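Local coordinates for protein cytochrome P450 (Bacillus megaterium, PDB 5L92) that is a cytochrome P450 that binds corticosterone beside its heme and oxidises steroids, probably by monooxygenation, at residues A[200-203]-A[204-208]; A[227-230]-A[231-234]; A[260-263]-A[264-267]. All coordinates share one frame; numbering follows the deposited sequence.

Interaction 1: residues A[200-203]-A[204-208]; sequences RIIE and EKRTR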
# COMPACT_ATOMS: atom_id res chain seq x y z
N ARG A 200 -8.09 4.86 23.76
CA ARG A 200 -9.49 4.87 24.16
C ARG A 200 -10.22 3.63 23.65
O ARG A 200 -10.85 2.91 24.43
CB ARG A 200 -10.17 6.15 23.67
CG ARG A 200 -11.61 6.31 24.13
CD ARG A 200 -12.17 7.66 23.75
NE ARG A 200 -11.97 8.02 22.36
CZ ARG A 200 -12.67 7.54 21.34
NH1 ARG A 200 -13.65 6.64 21.53
NH2 ARG A 200 -12.39 7.96 20.11
N ILE A 201 -10.10 3.31 22.38
CA ILE A 201 -10.71 2.11 21.86
C ILE A 201 -10.36 0.87 22.70
O ILE A 201 -11.19 0.05 23.00
CB ILE A 201 -10.26 1.85 20.42
CG1 ILE A 201 -10.63 2.99 19.52
CG2 ILE A 201 -10.86 0.57 19.91
CD1 ILE A 201 -12.08 3.25 19.44
N ILE A 202 -9.11 0.74 23.06
CA ILE A 202 -8.63 -0.38 23.84
C ILE A 202 -9.38 -0.46 25.19
O ILE A 202 -9.83 -1.51 25.59
CB ILE A 202 -7.10 -0.32 23.95
CG1 ILE A 202 -6.47 -0.53 22.59
CG2 ILE A 202 -6.53 -1.34 24.89
CD1 ILE A 202 -5.00 -0.23 22.56
N GLU A 203 -9.49 0.67 25.86
CA GLU A 203 -10.20 0.76 27.12
C GLU A 203 -11.62 0.27 26.91
O GLU A 203 -12.11 -0.54 27.64
CB GLU A 203 -10.26 2.19 27.63
CG GLU A 203 -9.05 2.68 28.39
CD GLU A 203 -8.86 4.21 28.35
OE1 GLU A 203 -9.84 5.00 28.48
OE2 GLU A 203 -7.71 4.64 28.16
N GLU A 204 -12.28 0.79 25.88
CA GLU A 204 -13.66 0.40 25.60
C GLU A 204 -13.79 -1.10 25.38
O GLU A 204 -14.79 -1.70 25.79
CB GLU A 204 -14.19 1.16 24.39
CG GLU A 204 -14.24 2.64 24.53
CD GLU A 204 -14.70 3.34 23.26
OE1 GLU A 204 -14.78 2.69 22.18
OE2 GLU A 204 -15.00 4.54 23.33
N LYS A 205 -12.82 -1.72 24.72
CA LYS A 205 -12.88 -3.14 24.41
C LYS A 205 -12.51 -4.06 25.55
O LYS A 205 -12.89 -5.21 25.56
CB LYS A 205 -12.08 -3.47 23.16
CG LYS A 205 -12.56 -2.72 21.95
CD LYS A 205 -12.50 -3.47 20.67
CE LYS A 205 -13.19 -2.69 19.56
NZ LYS A 205 -14.45 -3.33 19.21
N ARG A 206 -11.78 -3.57 26.52
CA ARG A 206 -11.47 -4.39 27.69
C ARG A 206 -12.75 -4.67 28.45
O ARG A 206 -12.88 -5.65 29.12
CB ARG A 206 -10.51 -3.68 28.60
CG ARG A 206 -9.10 -3.82 28.17
CD ARG A 206 -8.16 -3.82 29.33
NE ARG A 206 -6.98 -4.47 28.89
CZ ARG A 206 -5.93 -3.83 28.44
NH1 ARG A 206 -5.93 -2.51 28.43
NH2 ARG A 206 -4.88 -4.52 28.04
N THR A 207 -13.69 -3.76 28.32
CA THR A 207 -14.96 -3.79 28.96
C THR A 207 -16.02 -4.48 28.13
O THR A 207 -16.81 -5.26 28.64
CB THR A 207 -15.47 -2.34 29.15
OG1 THR A 207 -14.57 -1.63 29.99
CG2 THR A 207 -16.88 -2.26 29.69
N ARG A 208 -16.03 -4.17 26.86
CA ARG A 208 -17.06 -4.65 25.94
C ARG A 208 -16.36 -5.19 24.70
O ARG A 208 -16.37 -4.53 23.65
CB ARG A 208 -18.02 -3.51 25.59
CG ARG A 208 -19.32 -3.92 24.91
CD ARG A 208 -20.30 -2.74 24.79
NE ARG A 208 -21.22 -2.74 25.92
CZ ARG A 208 -22.22 -3.61 26.06
NH1 ARG A 208 -22.42 -4.54 25.13
NH2 ARG A 208 -23.01 -3.56 27.13
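Through R200 to R206 the backbone carries i to i+4 bonds as the helix nears its end, with E204 N bonded to R200 O at 2.9 Å and 170°, K205 N to I201 O and R206 N to I202 O. The stretch belongs to the C-terminal part of helix 177-207, which by its order in the P450 fold corresponds to the G helix. Four-residue spacing sets R200, I201 and I202 beside E204, K205 and R206, and the first of these pairs is ionic. R200 and E204 run alongside each other, and R200 NH1 meets E204 OE2 at 3.1 Å in a salt bridge whose hydrogen bond is weak. The carboxylate oxygen arrives at the edge of the guanidinium, within its plane, while the guanidinium and carboxylate planes are 62° apart. A bend in the arginine at chi3 (50°) swings its head round to that oxygen. The same guanidinium makes a cation-pi contact with Y197, on the exposed side of the helix where two charged residues suit the solvent.

The inward side is apolar. I201 and I202 are both buried, and I202 rests on L218 of helix 213-222, a setting that suits branched apolar chains. K205 suits the border of this layer because its long aliphatic stem can lie on isoleucine while its charged end travels farther, NZ reaching D212 and the carbonyl oxygen of G152. I201 CG2 touches K205 CE at 4.0 Å, the lysine following the isoleucine in the same direction. R206 instead brings its guanidinium to the apolar layer, and its NH2 pairs with D229. Beside the I201 and K205 pair, I202 CG2 lies 3.8 Å from R206 NH1, approaching the guanidinium obliquely.

Interaction 2: residues A[227-230]-A[231-234]; sequences LTDE and EIVG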
# COMPACT_ATOMS: atom_id res chain seq x y z
N LEU A 227 2.75 -9.32 24.71
CA LEU A 227 2.54 -8.08 23.98
C LEU A 227 2.04 -6.97 24.89
O LEU A 227 1.29 -7.21 25.84
CB LEU A 227 1.59 -8.29 22.79
CG LEU A 227 0.17 -8.78 23.07
CD1 LEU A 227 -0.69 -7.65 23.46
CD2 LEU A 227 -0.41 -9.39 21.84
N THR A 228 2.47 -5.75 24.59
CA THR A 228 2.07 -4.56 25.33
C THR A 228 0.86 -3.89 24.68
O THR A 228 0.56 -4.09 23.50
CB THR A 228 3.20 -3.54 25.42
OG1 THR A 228 3.46 -2.96 24.11
CG2 THR A 228 4.49 -4.20 25.97
N ASP A 229 0.19 -3.06 25.47
CA ASP A 229 -0.89 -2.28 24.91
C ASP A 229 -0.40 -1.35 23.81
O ASP A 229 -1.11 -1.16 22.82
CB ASP A 229 -1.59 -1.47 25.99
CG ASP A 229 -2.52 -2.31 26.82
OD1 ASP A 229 -2.83 -3.45 26.44
OD2 ASP A 229 -2.96 -1.82 27.88
N GLU A 230 0.80 -0.78 23.97
CA GLU A 230 1.38 0.04 22.91
C GLU A 230 1.50 -0.77 21.63
O GLU A 230 1.35 -0.23 20.52
CB GLU A 230 2.75 0.58 23.34
CG GLU A 230 3.38 1.61 22.38
CD GLU A 230 4.80 2.01 22.76
OE1 GLU A 230 5.51 1.19 23.37
OE2 GLU A 230 5.20 3.14 22.43
N GLU A 231 1.79 -2.07 21.75
CA GLU A 231 1.96 -2.90 20.56
C GLU A 231 0.62 -3.13 19.86
O GLU A 231 0.55 -3.10 18.63
CB GLU A 231 2.63 -4.21 20.95
CG GLU A 231 4.16 -4.07 21.03
CD GLU A 231 4.88 -5.24 21.71
OE1 GLU A 231 4.22 -6.23 22.09
OE2 GLU A 231 6.12 -5.18 21.85
N ILE A 232 -0.45 -3.30 20.64
CA ILE A 232 -1.77 -3.42 20.04
C ILE A 232 -2.16 -2.12 19.35
O ILE A 232 -2.69 -2.13 18.23
CB ILE A 232 -2.80 -3.85 21.10
CG1 ILE A 232 -2.34 -5.16 21.75
CG2 ILE A 232 -4.22 -3.98 20.47
CD1 ILE A 232 -3.30 -5.71 22.74
N VAL A 233 -1.90 -0.98 20.00
CA VAL A 233 -2.16 0.31 19.37
C VAL A 233 -1.36 0.44 18.07
O VAL A 233 -1.90 0.86 17.04
CB VAL A 233 -1.85 1.45 20.35
CG1 VAL A 233 -1.77 2.81 19.64
CG2 VAL A 233 -2.95 1.52 21.40
N GLY A 234 -0.08 0.09 18.10
CA GLY A 234 0.76 0.24 16.92
C GLY A 234 0.26 -0.59 15.74
O GLY A 234 0.20 -0.11 14.61
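A capping box opens helix 229-245, the start of the long central helix of the P450 fold, with T228 at the N-cap and E231 three residues on. Each side chain takes the other's backbone N-H: T228 OG1 accepts from E231 N at 3.0 Å, and E231 OE1 accepts from T228 N at 3.1 Å. The second bond is fairly straight (157°), yet the donor comes from above the carboxylate plane, 59° out of it. With chi1 at 69°, the threonine hydroxyl sits between its own N and carbonyl carbon, where it can face the first turn. Threonine and glutamate suit these places, one short enough to cap, the other long enough to reach back.

Around the box, L227 and I232 form a hydrophobic staple: L227 CD1 crosses to I232 CD1 at a tight 3.3 Å, joining the residue before the cap to the second turn. The acidic D229, E230 and E231 probably interact favourably with the positive end of the helix dipole, and D229 also forms a salt bridge with R206 of helix 177-207.

The staple is covered by helix 213-222, through L217 and L218 on I232. V233, on another side, packs against F198 and Y199 of helix 177-207, while E230 and E231 touch T82 in a loop.

Interaction 3: residues A[260-263]-A[264-267]; sequences EDKA and SFER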
# COMPACT_ATOMS: atom_id res chain seq x y z
N GLU A 260 -6.19 3.74 -20.09
CA GLU A 260 -5.04 4.08 -20.91
C GLU A 260 -4.95 3.16 -22.12
O GLU A 260 -4.68 3.63 -23.22
CB GLU A 260 -3.76 3.97 -20.07
CG GLU A 260 -2.55 4.60 -20.71
CD GLU A 260 -1.42 4.80 -19.69
OE1 GLU A 260 -1.22 3.94 -18.78
OE2 GLU A 260 -0.77 5.86 -19.76
N ASP A 261 -5.15 1.85 -21.93
CA ASP A 261 -5.04 0.86 -23.03
C ASP A 261 -6.38 0.15 -23.24
O ASP A 261 -6.66 -0.91 -22.67
CB ASP A 261 -3.96 -0.19 -22.78
CG ASP A 261 -3.94 -1.25 -23.87
OD1 ASP A 261 -4.48 -0.97 -24.96
OD2 ASP A 261 -3.35 -2.33 -23.66
N LYS A 262 -7.19 0.73 -24.12
CA LYS A 262 -8.51 0.18 -24.37
C LYS A 262 -8.47 -1.22 -24.97
O LYS A 262 -9.43 -1.98 -24.79
CB LYS A 262 -9.31 1.13 -25.26
CG LYS A 262 -9.56 2.46 -24.59
CD LYS A 262 -10.33 2.27 -23.30
CE LYS A 262 -11.18 3.50 -23.00
NZ LYS A 262 -10.35 4.76 -23.13
N ALA A 263 -7.39 -1.60 -25.66
CA ALA A 263 -7.33 -2.98 -26.14
C ALA A 263 -7.31 -3.97 -24.98
O ALA A 263 -7.93 -5.03 -25.06
CB ALA A 263 -6.13 -3.22 -27.06
N SER A 264 -6.60 -3.64 -23.88
CA SER A 264 -6.65 -4.49 -22.69
C SER A 264 -8.05 -4.54 -22.10
O SER A 264 -8.55 -5.61 -21.76
CB SER A 264 -5.66 -4.00 -21.62
OG SER A 264 -4.31 -4.22 -22.00
N PHE A 265 -8.69 -3.39 -21.99
CA PHE A 265 -10.05 -3.31 -21.48
C PHE A 265 -11.02 -4.13 -22.34
O PHE A 265 -11.86 -4.87 -21.82
CB PHE A 265 -10.45 -1.84 -21.39
CG PHE A 265 -11.79 -1.60 -20.74
CD1 PHE A 265 -12.14 -2.21 -19.58
CD2 PHE A 265 -12.68 -0.70 -21.29
CE1 PHE A 265 -13.36 -1.96 -18.97
CE2 PHE A 265 -13.90 -0.45 -20.67
CZ PHE A 265 -14.23 -1.08 -19.53
N GLU A 266 -10.92 -4.02 -23.67
CA GLU A 266 -11.85 -4.78 -24.50
C GLU A 266 -11.62 -6.27 -24.33
O GLU A 266 -12.57 -7.06 -24.37
CB GLU A 266 -11.73 -4.41 -26.00
CG GLU A 266 -12.14 -3.00 -26.33
CD GLU A 266 -13.45 -2.60 -25.70
OE1 GLU A 266 -14.48 -3.19 -26.05
OE2 GLU A 266 -13.46 -1.68 -24.85
N ARG A 267 -10.38 -6.68 -24.10
CA ARG A 267 -10.13 -8.09 -23.98
C ARG A 267 -10.63 -8.62 -22.64
O ARG A 267 -11.27 -9.67 -22.57
CB ARG A 267 -8.65 -8.36 -24.18
CG ARG A 267 -8.37 -9.83 -24.07
CD ARG A 267 -6.97 -10.22 -24.42
NE ARG A 267 -6.81 -11.64 -24.15
CZ ARG A 267 -5.67 -12.24 -23.86
NH1 ARG A 267 -4.53 -11.55 -23.81
NH2 ARG A 267 -5.68 -13.55 -23.61
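D261 O receives two backbone N-H groups, a straight bond from F265 N (3.3 Å, 164°), lying in the carbonyl plane, and a weak one from S264 N (3.0 Å). D261 is the N-cap of helix 262-270, and its carboxylate grips the first turn as well. Its OD2 accepts from S264 OG at 2.7 Å, the hydroxyl approaching from above the carboxylate plane, 52° out of it. Its OD1 takes a weak capping bond from A263 N at 3.1 Å. The aspartate's CG is turned away from its own N (chi1 176°), which carries both oxygens forward over the turn. With an alanine in place of D261, S264 OG and A263 N would probably lose their carboxylate mate, leaving the serine hydroxyl freer to turn. Serine suits the third helical position because its compact hydroxyl is buried yet satisfied by the cap.

F265 is buried, and K262 CD lies obliquely 4.3 Å from its ring atom CD2, while the lysine's NZ goes on to D377 and M259 O. E266 pairs with K269, and R267 with E271 and D336.

D261 is also where helix 247-260 gives way to the next helix. F265 packs back on L258 and M259 of that preceding helix and on M376 just before strand 377-378, and S264 touches F333 and I335 in a loop.

In the fold
Along the chain the three contacts follow in series, 1 to 3, each local to a helix or a helix start. Interactions 1 and 2 are neighbours, their centres 13 Å apart, where the C-terminal part of helix 177-207 meets the start of helix 229-245. A salt bridge from R206 NH2 to D229 OD1 (2.8 Å) ties them, and helix 213-222 packs against both. Interaction 3 lies across the chain's centre, about 49 Å and 46 Å from the centres of interactions 1 and 2. Between interactions 2 and 3 run the rest of helix 229-245, with L238, I241 and A242 of the corticosterone pocket, the break at T246, which also lines it, and helix 247-260; interaction 2 starts this passage and interaction 3 follows it.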